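Long-range contact in uncharacterized protein (Acinetobacter baumannii, PDB 4PAR), which probably cuts DNA that contains 5-hydroxymethylcytosine, pairing a Vsr-like endonuclease domain with an SRA-like domain of the kind that recognises modified bases: residues 76-81 against 124-129. The protein carries 3 engineered substitutions. Numbering follows the deposited sequence.
With nucleotides of chain A.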
loop_
_atom_site.group_PDB
_atom_site.type_symbol
_atom_site.label_atom_id
_atom_site.label_comp_id
_atom_site.label_asym_id
_atom_site.label_seq_id
_atom_site.Cartn_x
_atom_site.Cartn_y
_atom_site.Cartn_z
ATOM N N GLY F 76 5.447 27.088 13.672
ATOM C CA GLY F 76 4.231 27.786 13.350
ATOM C C GLY F 76 4.243 28.424 11.991
ATOM O O GLY F 76 4.964 29.361 11.760
ATOM N N HIS F 77 3.446 27.925 11.072
ATOM C CA HIS F 77 3.212 28.646 9.852
ATOM C C HIS F 77 3.835 28.140 8.599
ATOM O O HIS F 77 3.292 28.372 7.522
ATOM C CB HIS F 77 3.557 30.112 10.030
ATOM C CG HIS F 77 2.418 30.943 10.567
ATOM N ND1 HIS F 77 1.152 30.782 10.162
ATOM C CD2 HIS F 77 2.401 31.979 11.492
ATOM C CE1 HIS F 77 0.363 31.656 10.805
ATOM N NE2 HIS F 77 1.129 32.388 11.615
ATOM N N HIS F 78 4.966 27.463 8.663
ATOM C CA HIS F 78 5.578 27.050 7.424
ATOM C C HIS F 78 5.477 25.585 7.186
ATOM O O HIS F 78 5.438 25.114 6.043
ATOM C CB HIS F 78 7.021 27.464 7.417
ATOM C CG HIS F 78 7.269 28.788 8.070
ATOM N ND1 HIS F 78 7.605 29.878 7.376
ATOM C CD2 HIS F 78 7.231 29.161 9.398
ATOM C CE1 HIS F 78 7.779 30.900 8.219
ATOM N NE2 HIS F 78 7.548 30.461 9.455
ATOM N N PHE F 79 5.371 24.890 8.308
ATOM C CA PHE F 79 5.207 23.450 8.402
ATOM C C PHE F 79 5.558 22.651 7.197
ATOM O O PHE F 79 5.007 21.603 6.966
ATOM C CB PHE F 79 3.811 23.074 8.874
ATOM C CG PHE F 79 2.748 24.016 8.437
ATOM C CD1 PHE F 79 2.330 25.014 9.270
ATOM C CD2 PHE F 79 2.162 23.881 7.216
ATOM C CE1 PHE F 79 1.346 25.883 8.889
ATOM C CE2 PHE F 79 1.178 24.740 6.819
ATOM C CZ PHE F 79 0.767 25.746 7.657
ATOM N N LEU F 80 6.514 23.130 6.447
ATOM C CA LEU F 80 7.198 22.241 5.573
ATOM C C LEU F 80 6.200 21.443 4.789
ATOM O O LEU F 80 5.803 20.372 5.200
ATOM C CB LEU F 80 7.992 21.286 6.440
ATOM C CG LEU F 80 8.750 20.216 5.700
ATOM C CD1 LEU F 80 8.900 19.033 6.627
ATOM C CD2 LEU F 80 7.924 19.850 4.486
ATOM N N ARG F 81 5.800 21.963 3.644
ATOM C CA ARG F 81 4.860 21.261 2.815
ATOM C C ARG F 81 5.428 19.917 2.523
ATOM O O ARG F 81 6.624 19.746 2.426
ATOM C CB ARG F 81 4.667 21.994 1.509
ATOM C CG ARG F 81 5.909 21.987 0.643
ATOM C CD ARG F 81 5.919 23.185 -0.286
ATOM N NE ARG F 81 7.248 23.442 -0.823
ATOM C CZ ARG F 81 7.633 23.096 -2.043
ATOM N NH1 ARG F 81 6.782 22.484 -2.852
ATOM N NH2 ARG F 81 8.866 23.372 -2.453
ATOM N N ASN F 124 10.928 27.348 20.920
ATOM C CA ASN F 124 10.809 28.343 19.861
ATOM C C ASN F 124 12.077 28.423 19.039
ATOM O O ASN F 124 13.118 28.867 19.524
ATOM C CB ASN F 124 10.482 29.711 20.448
ATOM C CG ASN F 124 9.274 29.676 21.345
ATOM O OD1 ASN F 124 9.397 29.531 22.559
ATOM N ND2 ASN F 124 8.091 29.790 20.750
ATOM N N VAL F 125 11.975 28.001 17.785
ATOM C CA VAL F 125 13.141 27.832 16.935
ATOM C C VAL F 125 13.422 29.017 16.015
ATOM O O VAL F 125 14.409 29.016 15.285
ATOM C CB VAL F 125 12.985 26.583 16.080
ATOM C CG1 VAL F 125 12.804 25.370 16.977
ATOM C CG2 VAL F 125 11.799 26.745 15.149
ATOM N N PHE F 126 12.563 30.030 16.051
ATOM C CA PHE F 126 12.749 31.188 15.185
ATOM C C PHE F 126 12.845 32.480 15.984
ATOM O O PHE F 126 11.977 32.776 16.805
ATOM C CB PHE F 126 11.611 31.286 14.170
ATOM C CG PHE F 126 11.565 30.140 13.201
ATOM C CD1 PHE F 126 12.729 29.550 12.751
ATOM C CD2 PHE F 126 10.357 29.650 12.746
ATOM C CE1 PHE F 126 12.687 28.494 11.862
ATOM C CE2 PHE F 126 10.305 28.601 11.859
ATOM C CZ PHE F 126 11.470 28.018 11.416
ATOM N N LYS F 127 13.906 33.244 15.743
ATOM C CA LYS F 127 14.060 34.541 16.384
ATOM C C LYS F 127 13.112 35.539 15.721
ATOM O O LYS F 127 12.124 35.959 16.322
ATOM C CB LYS F 127 15.518 35.029 16.318
ATOM C CG LYS F 127 16.231 34.825 14.984
ATOM C CD LYS F 127 17.505 35.665 14.904
ATOM C CE LYS F 127 18.118 35.627 13.508
ATOM N NZ LYS F 127 19.287 36.541 13.398
ATOM N N ASN F 128 13.398 35.892 14.473
ATOM C CA ASN F 128 12.495 36.726 13.704
ATOM C C ASN F 128 11.699 35.840 12.769
ATOM O O ASN F 128 12.225 35.346 11.776
ATOM C CB ASN F 128 13.260 37.782 12.901
ATOM C CG ASN F 128 14.079 38.713 13.779
ATOM O OD1 ASN F 128 15.270 38.489 14.000
ATOM N ND2 ASN F 128 13.445 39.773 14.272
ATOM N N GLN F 129 10.427 35.648 13.087
ATOM C CA GLN F 129 9.542 34.860 12.248
ATOM C C GLN F 129 8.597 35.804 11.514
ATOM O O GLN F 129 8.111 36.768 12.105
ATOM C CB GLN F 129 8.780 33.834 13.090
ATOM C CG GLN F 129 7.331 33.631 12.689
ATOM C CD GLN F 129 6.963 32.170 12.612
ATOM O OE1 GLN F 129 7.807 31.330 12.307
ATOM N NE2 GLN F 129 5.701 31.856 12.891
ATOM P P DT A 13 7.615 23.432 -7.102
ATOM O OP1 DT A 13 6.269 24.034 -7.227
ATOM O OP2 DT A 13 8.204 23.181 -5.768
ATOM O "O5'" DT A 13 7.619 22.044 -7.880
ATOM C "C5'" DT A 13 7.315 22.014 -9.263
ATOM C "C4'" DT A 13 7.525 20.621 -9.815
ATOM O "O4'" DT A 13 8.945 20.382 -10.022
ATOM C "C3'" DT A 13 7.041 19.492 -8.901
ATOM O "O3'" DT A 13 6.358 18.526 -9.671
ATOM C "C2'" DT A 13 8.346 18.929 -8.332
ATOM C "C1'" DT A 13 9.252 19.100 -9.530
ATOM N N1 DT A 13 10.713 19.023 -9.229
ATOM C C2 DT A 13 11.536 18.374 -10.120
ATOM O O2 DT A 13 11.129 17.853 -11.143
ATOM N N3 DT A 13 12.858 18.356 -9.774
ATOM C C4 DT A 13 13.437 18.905 -8.651
ATOM O O4 DT A 13 14.650 18.829 -8.435
ATOM C C5 DT A 13 12.517 19.575 -7.752
ATOM C C7 DT A 13 13.021 20.217 -6.496
ATOM C C6 DT A 13 11.215 19.602 -8.082
#
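The side-chain amide of Gln129 bridges Gly76 and His78, using both of its polar ends. Gln129 NE2 donates to Gly76 O at 2.8 Å, with an N-H...O angle of 147° and the donor tilted from the carbonyl plane, and makes a second, weak bond to Glu75 O. Gln129 OE1 accepts from His78 NE2 at 3.0 Å; the hydrogen bond lies nearly in the imidazole plane but reaches the oxygen from above the amide plane. Because an amide oxygen can only accept, His78 NE2 must be the donor. Beside it, the edge of Phe126 is directed toward the face of His78 in an offset edge-to-face pair, centroids 5.6 Å apart, while NE2 of Gln129 sits at the edge of the His77 ring. The two loops follow strands 69-74 and 119-124, parallel neighbours in the endonuclease-like sheet. Farther along, Arg81 NH1 and NH2 both turn to OP2 of DT13 of chain A through weak bonds. One neutral amide thus satisfies a backbone acceptor and an imidazole donor, joining the loop whose arginine lies by a DNA phosphate to its neighbour without a salt bridge.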